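PDB 5UL4: 4'-phospho-dehydrooxetanocin synthase from Bacillus megaterium, which catalyses the oxidative ring contraction of dAMP to an oxetane aldehyde in oxetanocin A biosynthesis, using cobalamin, a [4Fe-4S] cluster and S-adenosylmethionine. Local coordinates for residues I392-A397 and A426-I431; K444-G449 and G472-D477; S543-M548 and M578-T583. All coordinates share one frame; numbering follows the deposited sequence.

Contact 1 (I392-A397 and A426-I431); sequences IKFDFA and AGADRI. With EDO (1,2-ethanediol), chain R.
Two neighbouring parallel strands of the partial TIM barrel meet where Phe-394 pairs with Ala-428, just after helix 410-425 that connects them. Phe-394 N donates to Gly-427 O at 2.9 Å, and Asp-429 N returns the bond to Phe-394 O at 2.8 Å. Gly-427 ends the helix in a Schellman motif. Gly-427 CA lies 3.3 Å from Ile-392 O, a CA-H...O contact. The Phe-394 ring, its CG set between backbone N and carbonyl carbon (chi1 64°), lies against segment 426-431: Ala-428 CA sits above one face near the rim, and Ala-426 O lies at the edge. Further along, Ile-431 CG1 stands over the centre of the Phe-396 ring, 3.7 Å from the centroid, a CH-pi contact. Beside the strands, Asp-395 OD1 receives Arg-430 N at 3.0 Å from above the carboxylate plane and also bonds His-357 NE2. The Asp-395 and Asp-429 side chains lie side by side, their carboxylate planes 46° apart, and one water donates to both OD2 atoms, which probably eases their repulsion. This is the beta-alpha-beta crossover of the radical SAM barrel, with the Phe-394 ring packed on Leu-385 of helix 374-386 and Phe-396 on Trp-420 of the connecting helix.

Contact 2 (K444-G449 and G472-D477); sequences KRYGKG and GFIMFD. With SAM (S-adenosylmethionine), chain D.
Tyr-446, at the end of the helix that begins at 440, reaches across to the chain leaving strand 468-473. Its CB points toward that chain, and with CG anti to the carbonyl carbon (chi1 -72°) the ring comes in edge-on. On one side CE1 packs against Asp-477 CB at 3.7 Å; on the other, CE2 lies 3.9 Å from Ile-474 CB. At the tip, Tyr-446 OH donates to Ile-474 O at 2.7 Å, arriving from above the carbonyl plane, 37° out of it, while Ile-474 CG2 touches the same hydroxyl oxygen at 3.4 Å. The hydroxyl bond probably helps to fix the Ile-474 carbonyl, and the far end of that residue faces S-adenosylmethionine: its CD1 approaches SAM N3 to 3.7 Å. One residue earlier, Arg-445 grips Asp-477 side-on with two nearly straight bonds, NE to OD2 at 2.9 Å and NH2 to OD1 at 3.0 Å. Both oxygens use their syn lone pairs, and guanidinium and carboxylate are almost coplanar, 7° apart. Tyr-552 OH also bonds Asp-477 OD2, and Asn-485 OD1 takes a further bond from Arg-445 NH2, so the ion pair sits within a wider polar network. A bidentate salt bridge and a tyrosine-to-carbonyl bond here tie a helix end to the chain that follows the last strand, 468-473, of the radical SAM barrel, beside the adenosine part of the S-adenosylmethionine site.

Contact 3 (S543-M548 and M578-T583); sequences SMEILM and MGRYAT. With SAM (S-adenosylmethionine), chain D.
Ile-546 O accepts Tyr-581 N at 2.7 Å, a nearly straight bond in which the donor lies almost along the C=O axis. Met-548 N returns a bond to Gly-579 O at 3.1 Å, this time from above the carbonyl plane. Between these two bonds Leu-547 and Arg-580 form a non-hydrogen-bonded antiparallel pair, making a short two-stranded ladder. Gly-579 and Arg-580 also form a G1 beta bulge, and the positive phi of Gly-579 suits its first position. The Tyr-581 ring brings its edge to the backbone, with Ile-546 O and Leu-547 O both near its plane and CE1 3.8 Å from Met-548 CA. Beyond the ladder, Ile-546 CD1 rests 3.5 Å from Thr-583 OG1, the two side chains crossing at about a right angle; helix 551-562 packs against both. Leu-547 CD2 instead touches Arg-580 CB. The extended Arg-580 chain then carries NH1 to Glu-545 OE1, a weak salt bridge of 3.3 Å with the carboxylate at the guanidinium edge but the two planes 84° apart. The backbone of Glu-545 has a separate task: its N donates to SAM N1 at 2.7 Å, and SAM N6 donates to its O at an unusually short 2.5 Å. Because both adenine bonds use main-chain atoms, base recognition does not depend directly on the carboxylate, whose loose pairing with Arg-580 links the adenine-binding chain to the segment that touches cobalamin through Met-578.

How the contacts relate
Contact 1 is a buried piece of the barrel wall, held by parallel strand bonds and aromatic packing. Contact 2 reaches the same sheet at one outer strand, 468-473, but the contact centres are about 25 Å apart, and side chains do its polar work. Contact 3 is only partly buried and stands on a separate two-stranded ladder, with main-chain bonds and a weak ion pair. Contacts 2 and 3 meet directly: Phe-476 O and Met-544 N are 2.8 Å apart, probably hydrogen-bonded, and the Met-544 side chain packs on the Tyr-446 ring. Both border S-adenosylmethionine: in contact 2 Gly-472 and Ile-474 pack on ribose and adenine, in contact 3 bonds hold the adenine; Ala-397 of contact 1 also touches it.

Contact 1 (I392-A397 and A426-I431)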
loop_
_atom_site.group_PDB
_atom_site.type_symbol
_atom_site.label_atom_id
_atom_site.label_comp_id
_atom_site.label_asym_id
_atom_site.label_seq_id
_atom_site.Cartn_x
_atom_site.Cartn_y
_atom_site.Cartn_z
ATOM N N ILE A 392 12.845 -4.519 -15.443
ATOM C CA ILE A 392 12.138 -4.670 -14.184
ATOM C C ILE A 392 10.656 -4.887 -14.490
ATOM O O ILE A 392 10.190 -4.705 -15.613
ATOM C CB ILE A 392 12.324 -3.460 -13.246
ATOM C CG1 ILE A 392 11.504 -2.274 -13.749
ATOM C CG2 ILE A 392 13.806 -3.071 -13.107
ATOM C CD1 ILE A 392 11.184 -1.282 -12.647
ATOM N N LYS A 393 9.929 -5.296 -13.465
ATOM C CA LYS A 393 8.473 -5.322 -13.486
ATOM C C LYS A 393 7.977 -4.411 -12.371
ATOM O O LYS A 393 8.625 -4.294 -11.328
ATOM C CB LYS A 393 7.949 -6.736 -13.287
ATOM C CG LYS A 393 8.231 -7.718 -14.462
ATOM C CD LYS A 393 7.866 -7.052 -15.796
ATOM C CE LYS A 393 7.343 -8.035 -16.863
ATOM N NZ LYS A 393 6.739 -7.267 -18.042
ATOM N N PHE A 394 6.844 -3.736 -12.586
ATOM C CA PHE A 394 6.329 -2.919 -11.496
ATOM C C PHE A 394 4.811 -2.859 -11.568
ATOM O O PHE A 394 4.222 -2.922 -12.648
ATOM C CB PHE A 394 6.955 -1.513 -11.466
ATOM C CG PHE A 394 6.659 -0.648 -12.664
ATOM C CD1 PHE A 394 7.395 -0.774 -13.826
ATOM C CD2 PHE A 394 5.694 0.348 -12.592
ATOM C CE1 PHE A 394 7.147 0.038 -14.932
ATOM C CE2 PHE A 394 5.438 1.183 -13.689
ATOM C CZ PHE A 394 6.165 1.036 -14.856
ATOM N N ASP A 395 4.189 -2.811 -10.390
ATOM C CA ASP A 395 2.739 -2.746 -10.233
ATOM C C ASP A 395 2.359 -1.369 -9.703
ATOM O O ASP A 395 3.108 -0.784 -8.918
ATOM C CB ASP A 395 2.250 -3.795 -9.225
ATOM C CG ASP A 395 2.468 -5.252 -9.689
ATOM O OD1 ASP A 395 3.009 -5.512 -10.779
ATOM O OD2 ASP A 395 2.045 -6.140 -8.936
ATOM N N PHE A 396 1.177 -0.866 -10.085
ATOM C CA PHE A 396 0.681 0.389 -9.514
ATOM C C PHE A 396 -0.826 0.464 -9.689
ATOM O O PHE A 396 -1.424 -0.368 -10.367
ATOM C CB PHE A 396 1.346 1.615 -10.132
ATOM C CG PHE A 396 1.111 1.792 -11.619
ATOM C CD1 PHE A 396 0.004 2.496 -12.102
ATOM C CD2 PHE A 396 2.072 1.369 -12.531
ATOM C CE1 PHE A 396 -0.165 2.696 -13.468
ATOM C CE2 PHE A 396 1.911 1.573 -13.893
ATOM C CZ PHE A 396 0.787 2.228 -14.359
ATOM N N ALA A 397 -1.431 1.485 -9.068
ATOM C CA ALA A 397 -2.871 1.717 -9.105
ATOM C C ALA A 397 -3.180 3.003 -9.867
ATOM O O ALA A 397 -2.380 3.941 -9.860
ATOM C CB ALA A 397 -3.458 1.829 -7.694
ATOM N N ALA A 426 8.128 -0.321 -20.135
ATOM C CA ALA A 426 9.086 -0.232 -19.049
ATOM C C ALA A 426 8.885 -1.311 -17.996
ATOM O O ALA A 426 9.640 -1.350 -17.026
ATOM C CB ALA A 426 9.004 1.161 -18.415
ATOM N N GLY A 427 7.872 -2.165 -18.133
ATOM C CA GLY A 427 7.681 -3.202 -17.142
ATOM C C GLY A 427 6.410 -3.191 -16.313
ATOM O O GLY A 427 6.294 -4.006 -15.384
ATOM N N ALA A 428 5.458 -2.299 -16.611
ATOM C CA ALA A 428 4.172 -2.318 -15.912
ATOM C C ALA A 428 3.577 -3.715 -15.999
ATOM O O ALA A 428 3.424 -4.261 -17.089
ATOM C CB ALA A 428 3.210 -1.281 -16.515
ATOM N N ASP A 429 3.267 -4.306 -14.841
ATOM C CA ASP A 429 2.951 -5.725 -14.781
ATOM C C ASP A 429 1.477 -5.890 -14.388
ATOM O O ASP A 429 0.620 -6.023 -15.276
ATOM C CB ASP A 429 3.873 -6.447 -13.804
ATOM C CG ASP A 429 3.603 -7.968 -13.766
ATOM O OD1 ASP A 429 3.117 -8.499 -14.782
ATOM O OD2 ASP A 429 3.789 -8.587 -12.715
ATOM N N ARG A 430 1.155 -5.932 -13.104
ATOM C CA ARG A 430 -0.231 -6.045 -12.687
ATOM C C ARG A 430 -0.686 -4.690 -12.176
ATOM O O ARG A 430 -0.170 -4.198 -11.164
ATOM C CB ARG A 430 -0.453 -7.083 -11.600
ATOM C CG ARG A 430 -1.962 -7.288 -11.394
ATOM C CD ARG A 430 -2.326 -8.732 -11.087
ATOM N NE ARG A 430 -1.913 -9.683 -12.120
ATOM C CZ ARG A 430 -2.724 -10.213 -13.036
ATOM N NH1 ARG A 430 -4.000 -9.877 -13.070
ATOM N NH2 ARG A 430 -2.255 -11.089 -13.919
ATOM N N ILE A 431 -1.650 -4.105 -12.861
ATOM C CA ILE A 431 -2.131 -2.764 -12.551
ATOM C C ILE A 431 -3.539 -2.880 -11.970
ATOM O O ILE A 431 -4.358 -3.692 -12.429
ATOM C CB ILE A 431 -2.078 -1.851 -13.801
ATOM C CG1 ILE A 431 -0.716 -1.170 -13.934
ATOM C CG2 ILE A 431 -3.102 -0.714 -13.718
ATOM C CD1 ILE A 431 0.495 -2.083 -13.785
HETATM C C1 EDO R . 7.707 -5.025 -23.125
HETATM O O1 EDO R . 6.423 -5.640 -22.967
HETATM C C2 EDO R . 8.697 -5.704 -22.185
HETATM O O2 EDO R . 8.126 -5.753 -20.871
HETATM O O HOH W 1 12.254 -2.328 -17.340
HETATM O O HOH W 2 5.057 -4.798 -19.129
HETATM O O HOH W 3 4.220 -9.310 -17.080
HETATM O O HOH W 4 2.418 -8.650 -10.148
#

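Contact 2 (K444-G449 and G472-D477)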
loop_
_atom_site.group_PDB
_atom_site.type_symbol
_atom_site.label_atom_id
_atom_site.label_comp_id
_atom_site.label_asym_id
_atom_site.label_seq_id
_atom_site.Cartn_x
_atom_site.Cartn_y
_atom_site.Cartn_z
ATOM N N LYS A 444 -22.271 7.090 -9.312
ATOM C CA LYS A 444 -22.536 8.423 -8.791
ATOM C C LYS A 444 -22.579 8.430 -7.266
ATOM O O LYS A 444 -22.035 9.348 -6.635
ATOM C CB LYS A 444 -23.855 8.958 -9.388
ATOM C CG LYS A 444 -23.665 9.632 -10.722
ATOM C CD LYS A 444 -24.942 10.309 -11.203
ATOM C CE LYS A 444 -24.623 11.280 -12.324
ATOM N NZ LYS A 444 -23.587 12.262 -11.891
ATOM N N ARG A 445 -23.238 7.432 -6.649
ATOM C CA ARG A 445 -23.222 7.325 -5.192
ATOM C C ARG A 445 -21.786 7.173 -4.684
ATOM O O ARG A 445 -21.452 7.662 -3.603
ATOM C CB ARG A 445 -24.037 6.121 -4.714
ATOM C CG ARG A 445 -25.567 6.272 -4.832
ATOM C CD ARG A 445 -26.294 5.308 -3.901
ATOM N NE ARG A 445 -26.047 3.890 -4.169
ATOM C CZ ARG A 445 -26.551 3.218 -5.195
ATOM N NH1 ARG A 445 -27.356 3.827 -6.074
ATOM N NH2 ARG A 445 -26.283 1.928 -5.331
ATOM N N TYR A 446 -20.942 6.501 -5.455
ATOM C CA TYR A 446 -19.538 6.324 -5.084
ATOM C C TYR A 446 -18.690 7.559 -5.383
ATOM O O TYR A 446 -17.496 7.595 -5.026
ATOM C CB TYR A 446 -18.984 5.100 -5.814
ATOM C CG TYR A 446 -19.487 3.764 -5.317
ATOM C CD1 TYR A 446 -20.258 3.657 -4.166
ATOM C CD2 TYR A 446 -19.140 2.590 -5.975
ATOM C CE1 TYR A 446 -20.699 2.427 -3.720
ATOM C CE2 TYR A 446 -19.582 1.366 -5.536
ATOM C CZ TYR A 446 -20.339 1.279 -4.398
ATOM O OH TYR A 446 -20.759 0.031 -3.967
ATOM N N GLY A 447 -19.269 8.572 -6.024
ATOM C CA GLY A 447 -18.513 9.744 -6.423
ATOM C C GLY A 447 -17.368 9.447 -7.366
ATOM O O GLY A 447 -16.367 10.176 -7.364
ATOM N N LYS A 448 -17.482 8.396 -8.174
ATOM C CA LYS A 448 -16.346 7.974 -8.992
ATOM C C LYS A 448 -16.125 8.878 -10.195
ATOM O O LYS A 448 -15.004 8.925 -10.718
ATOM C CB LYS A 448 -16.524 6.531 -9.488
ATOM C CG LYS A 448 -16.296 5.426 -8.459
ATOM C CD LYS A 448 -14.958 5.584 -7.726
ATOM C CE LYS A 448 -13.753 5.362 -8.610
ATOM N NZ LYS A 448 -12.580 4.988 -7.755
ATOM N N GLY A 449 -17.152 9.605 -10.638
ATOM C CA GLY A 449 -17.001 10.489 -11.770
ATOM C C GLY A 449 -16.971 9.801 -13.115
ATOM O O GLY A 449 -16.768 10.473 -14.138
ATOM N N GLY A 472 -10.899 -3.130 -8.523
ATOM C CA GLY A 472 -11.736 -3.104 -7.343
ATOM C C GLY A 472 -13.193 -3.050 -7.789
ATOM O O GLY A 472 -13.538 -2.418 -8.795
ATOM N N PHE A 473 -14.040 -3.770 -7.064
ATOM C CA PHE A 473 -15.458 -3.790 -7.401
ATOM C C PHE A 473 -16.247 -3.932 -6.112
ATOM O O PHE A 473 -16.059 -4.907 -5.385
ATOM C CB PHE A 473 -15.779 -4.926 -8.365
ATOM C CG PHE A 473 -17.074 -4.727 -9.111
ATOM C CD1 PHE A 473 -18.276 -5.146 -8.570
ATOM C CD2 PHE A 473 -17.084 -4.086 -10.348
ATOM C CE1 PHE A 473 -19.468 -4.932 -9.249
ATOM C CE2 PHE A 473 -18.265 -3.886 -11.039
ATOM C CZ PHE A 473 -19.459 -4.314 -10.493
ATOM N N ILE A 474 -17.108 -2.950 -5.823
ATOM C CA ILE A 474 -17.904 -2.948 -4.601
ATOM C C ILE A 474 -19.357 -3.195 -4.980
ATOM O O ILE A 474 -20.098 -2.254 -5.279
ATOM C CB ILE A 474 -17.750 -1.621 -3.837
ATOM C CG1 ILE A 474 -16.261 -1.248 -3.762
ATOM C CG2 ILE A 474 -18.355 -1.765 -2.450
ATOM C CD1 ILE A 474 -16.012 0.181 -3.236
ATOM N N MET A 475 -19.747 -4.459 -4.971
ATOM C CA MET A 475 -21.043 -4.878 -5.490
ATOM C C MET A 475 -22.196 -4.267 -4.691
ATOM O O MET A 475 -23.132 -3.698 -5.265
ATOM C CB MET A 475 -21.093 -6.404 -5.478
ATOM C CG MET A 475 -22.482 -7.020 -5.752
ATOM S SD MET A 475 -23.084 -6.636 -7.415
ATOM C CE MET A 475 -22.039 -7.681 -8.448
ATOM N N PHE A 476 -22.118 -4.337 -3.364
ATOM C CA PHE A 476 -23.191 -3.927 -2.460
ATOM C C PHE A 476 -22.829 -2.632 -1.745
ATOM O O PHE A 476 -21.710 -2.486 -1.245
ATOM C CB PHE A 476 -23.461 -5.013 -1.414
ATOM C CG PHE A 476 -23.840 -6.340 -1.992
ATOM C CD1 PHE A 476 -25.155 -6.602 -2.351
ATOM C CD2 PHE A 476 -22.897 -7.355 -2.117
ATOM C CE1 PHE A 476 -25.527 -7.827 -2.865
ATOM C CE2 PHE A 476 -23.265 -8.602 -2.636
ATOM C CZ PHE A 476 -24.583 -8.843 -3.005
ATOM N N ASP A 477 -23.769 -1.676 -1.697
ATOM C CA ASP A 477 -23.603 -0.558 -0.779
ATOM C C ASP A 477 -24.933 -0.258 -0.093
ATOM O O ASP A 477 -26.008 -0.555 -0.625
ATOM C CB ASP A 477 -23.058 0.704 -1.452
ATOM C CG ASP A 477 -24.045 1.341 -2.394
ATOM O OD1 ASP A 477 -24.425 0.687 -3.374
ATOM O OD2 ASP A 477 -24.392 2.526 -2.173
HETATM N N SAM D . -7.167 4.865 -4.513
HETATM C CA SAM D . -6.771 3.628 -5.184
HETATM C C SAM D . -7.266 3.798 -6.605
HETATM O O SAM D . -7.755 4.872 -6.946
HETATM O OXT SAM D . -7.175 2.912 -7.444
HETATM C CB SAM D . -7.344 2.378 -4.500
HETATM C CG SAM D . -6.410 1.202 -4.212
HETATM S SD SAM D . -7.055 0.089 -2.913
HETATM C CE SAM D . -7.036 -1.586 -3.607
HETATM C "C5'" SAM D . -8.804 0.528 -2.933
HETATM C "C4'" SAM D . -9.764 -0.539 -3.444
HETATM O "O4'" SAM D . -10.309 -1.245 -2.352
HETATM C "C3'" SAM D . -10.923 0.136 -4.155
HETATM O "O3'" SAM D . -10.799 0.024 -5.547
HETATM C "C2'" SAM D . -12.162 -0.578 -3.660
HETATM O "O2'" SAM D . -12.581 -1.549 -4.583
HETATM C "C1'" SAM D . -11.721 -1.258 -2.389
HETATM N N9 SAM D . -12.248 -0.449 -1.277
HETATM C C8 SAM D . -11.737 0.734 -0.809
HETATM N N7 SAM D . -12.511 1.167 0.214
HETATM C C5 SAM D . -13.513 0.279 0.387
HETATM C C6 SAM D . -14.567 0.233 1.273
HETATM N N6 SAM D . -14.713 1.197 2.169
HETATM N N1 SAM D . -15.452 -0.821 1.218
HETATM C C2 SAM D . -15.295 -1.830 0.294
HETATM N N3 SAM D . -14.239 -1.775 -0.591
HETATM C C4 SAM D . -13.366 -0.738 -0.540
#

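Contact 3 (S543-M548 and M578-T583)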
loop_
_atom_site.group_PDB
_atom_site.type_symbol
_atom_site.label_atom_id
_atom_site.label_comp_id
_atom_site.label_asym_id
_atom_site.label_seq_id
_atom_site.Cartn_x
_atom_site.Cartn_y
_atom_site.Cartn_z
ATOM N N SER A 543 -18.789 -5.878 -0.249
ATOM C CA SER A 543 -19.712 -4.887 0.297
ATOM C C SER A 543 -18.977 -3.653 0.796
ATOM O O SER A 543 -17.835 -3.727 1.277
ATOM C CB SER A 543 -20.536 -5.461 1.464
ATOM O OG SER A 543 -21.472 -6.400 0.998
ATOM N N MET A 544 -19.661 -2.508 0.716
ATOM C CA MET A 544 -19.074 -1.249 1.155
ATOM C C MET A 544 -18.708 -1.273 2.636
ATOM O O MET A 544 -19.486 -1.725 3.480
ATOM C CB MET A 544 -20.050 -0.097 0.901
ATOM C CG MET A 544 -19.542 1.245 1.413
ATOM S SD MET A 544 -18.153 1.850 0.466
ATOM C CE MET A 544 -18.965 2.260 -1.070
ATOM N N GLU A 545 -17.531 -0.754 2.951
ATOM C CA GLU A 545 -17.137 -0.440 4.319
ATOM C C GLU A 545 -17.172 1.071 4.490
ATOM O O GLU A 545 -16.641 1.809 3.656
ATOM C CB GLU A 545 -15.742 -0.973 4.651
ATOM C CG GLU A 545 -15.668 -2.483 4.742
ATOM C CD GLU A 545 -14.244 -2.982 4.955
ATOM O OE1 GLU A 545 -13.471 -2.315 5.693
ATOM O OE2 GLU A 545 -13.903 -4.040 4.376
ATOM N N ILE A 546 -17.810 1.528 5.551
ATOM C CA ILE A 546 -18.087 2.947 5.742
ATOM C C ILE A 546 -17.023 3.481 6.694
ATOM O O ILE A 546 -17.127 3.322 7.911
ATOM C CB ILE A 546 -19.512 3.160 6.254
ATOM C CG1 ILE A 546 -20.479 2.479 5.281
ATOM C CG2 ILE A 546 -19.816 4.648 6.409
ATOM C CD1 ILE A 546 -21.911 2.880 5.377
ATOM N N LEU A 547 -15.967 4.079 6.139
ATOM C CA LEU A 547 -14.876 4.559 6.969
ATOM C C LEU A 547 -15.241 5.898 7.606
ATOM O O LEU A 547 -16.183 6.584 7.190
ATOM C CB LEU A 547 -13.579 4.704 6.161
ATOM C CG LEU A 547 -12.959 3.479 5.482
ATOM C CD1 LEU A 547 -11.545 3.801 4.996
ATOM C CD2 LEU A 547 -12.935 2.272 6.415
ATOM N N MET A 548 -14.480 6.259 8.638
ATOM C CA MET A 548 -14.689 7.533 9.303
ATOM C C MET A 548 -14.302 8.675 8.362
ATOM O O MET A 548 -13.488 8.512 7.445
ATOM C CB MET A 548 -13.868 7.619 10.596
ATOM C CG MET A 548 -14.101 6.489 11.599
ATOM S SD MET A 548 -12.861 6.481 12.930
ATOM C CE MET A 548 -12.962 8.187 13.486
ATOM N N MET A 578 -10.646 -0.433 13.594
ATOM C CA MET A 578 -10.841 -0.564 12.154
ATOM C C MET A 578 -11.167 0.753 11.461
ATOM O O MET A 578 -11.373 0.758 10.240
ATOM C CB MET A 578 -11.946 -1.591 11.854
ATOM C CG MET A 578 -11.609 -3.020 12.284
ATOM S SD MET A 578 -9.958 -3.585 11.781
ATOM C CE MET A 578 -10.051 -3.421 9.993
ATOM N N GLY A 579 -11.229 1.858 12.200
ATOM C CA GLY A 579 -11.492 3.163 11.596
ATOM C C GLY A 579 -12.722 3.208 10.716
ATOM O O GLY A 579 -12.712 3.875 9.671
ATOM N N ARG A 580 -13.790 2.515 11.115
ATOM C CA ARG A 580 -14.969 2.393 10.266
ATOM C C ARG A 580 -16.216 2.297 11.133
ATOM O O ARG A 580 -16.141 2.052 12.339
ATOM C CB ARG A 580 -14.879 1.169 9.352
ATOM C CG ARG A 580 -15.425 -0.103 9.988
ATOM C CD ARG A 580 -15.049 -1.347 9.203
ATOM N NE ARG A 580 -15.073 -2.535 10.058
ATOM C CZ ARG A 580 -14.577 -3.720 9.714
ATOM N NH1 ARG A 580 -14.011 -3.887 8.526
ATOM N NH2 ARG A 580 -14.644 -4.739 10.562
ATOM N N TYR A 581 -17.369 2.494 10.494
ATOM C CA TYR A 581 -18.675 2.396 11.132
ATOM C C TYR A 581 -19.316 1.064 10.779
ATOM O O TYR A 581 -19.239 0.613 9.633
ATOM C CB TYR A 581 -19.623 3.507 10.670
ATOM C CG TYR A 581 -19.280 4.917 11.091
ATOM C CD1 TYR A 581 -18.452 5.716 10.308
ATOM C CD2 TYR A 581 -19.830 5.469 12.239
ATOM C CE1 TYR A 581 -18.159 7.019 10.679
ATOM C CE2 TYR A 581 -19.540 6.764 12.617
ATOM C CZ TYR A 581 -18.705 7.534 11.834
ATOM O OH TYR A 581 -18.427 8.825 12.212
ATOM N N ALA A 582 -19.968 0.451 11.760
ATOM C CA ALA A 582 -20.829 -0.699 11.520
ATOM C C ALA A 582 -22.208 -0.179 11.123
ATOM O O ALA A 582 -22.856 0.518 11.909
ATOM C CB ALA A 582 -20.898 -1.583 12.765
ATOM N N THR A 583 -22.640 -0.490 9.899
ATOM C CA THR A 583 -23.828 0.115 9.304
ATOM C C THR A 583 -24.685 -0.948 8.634
ATOM O O THR A 583 -24.156 -1.861 7.992
ATOM C CB THR A 583 -23.447 1.178 8.252
ATOM O OG1 THR A 583 -22.327 1.948 8.714
ATOM C CG2 THR A 583 -24.625 2.116 7.954
HETATM N N SAM D . -7.167 4.865 -4.513
HETATM C CA SAM D . -6.771 3.628 -5.184
HETATM C C SAM D . -7.266 3.798 -6.605
HETATM O O SAM D . -7.755 4.872 -6.946
HETATM O OXT SAM D . -7.175 2.912 -7.444
HETATM C CB SAM D . -7.344 2.378 -4.500
HETATM C CG SAM D . -6.410 1.202 -4.212
HETATM S SD SAM D . -7.055 0.089 -2.913
HETATM C CE SAM D . -7.036 -1.586 -3.607
HETATM C "C5'" SAM D . -8.804 0.528 -2.933
HETATM C "C4'" SAM D . -9.764 -0.539 -3.444
HETATM O "O4'" SAM D . -10.309 -1.245 -2.352
HETATM C "C3'" SAM D . -10.923 0.136 -4.155
HETATM O "O3'" SAM D . -10.799 0.024 -5.547
HETATM C "C2'" SAM D . -12.162 -0.578 -3.660
HETATM O "O2'" SAM D . -12.581 -1.549 -4.583
HETATM C "C1'" SAM D . -11.721 -1.258 -2.389
HETATM N N9 SAM D . -12.248 -0.449 -1.277
HETATM C C8 SAM D . -11.737 0.734 -0.809
HETATM N N7 SAM D . -12.511 1.167 0.214
HETATM C C5 SAM D . -13.513 0.279 0.387
HETATM C C6 SAM D . -14.567 0.233 1.273
HETATM N N6 SAM D . -14.713 1.197 2.169
HETATM N N1 SAM D . -15.452 -0.821 1.218
HETATM C C2 SAM D . -15.295 -1.830 0.294
HETATM N N3 SAM D . -14.239 -1.775 -0.591
HETATM C C4 SAM D . -13.366 -0.738 -0.540
HETATM O O HOH W 5 -11.228 -1.157 7.924
#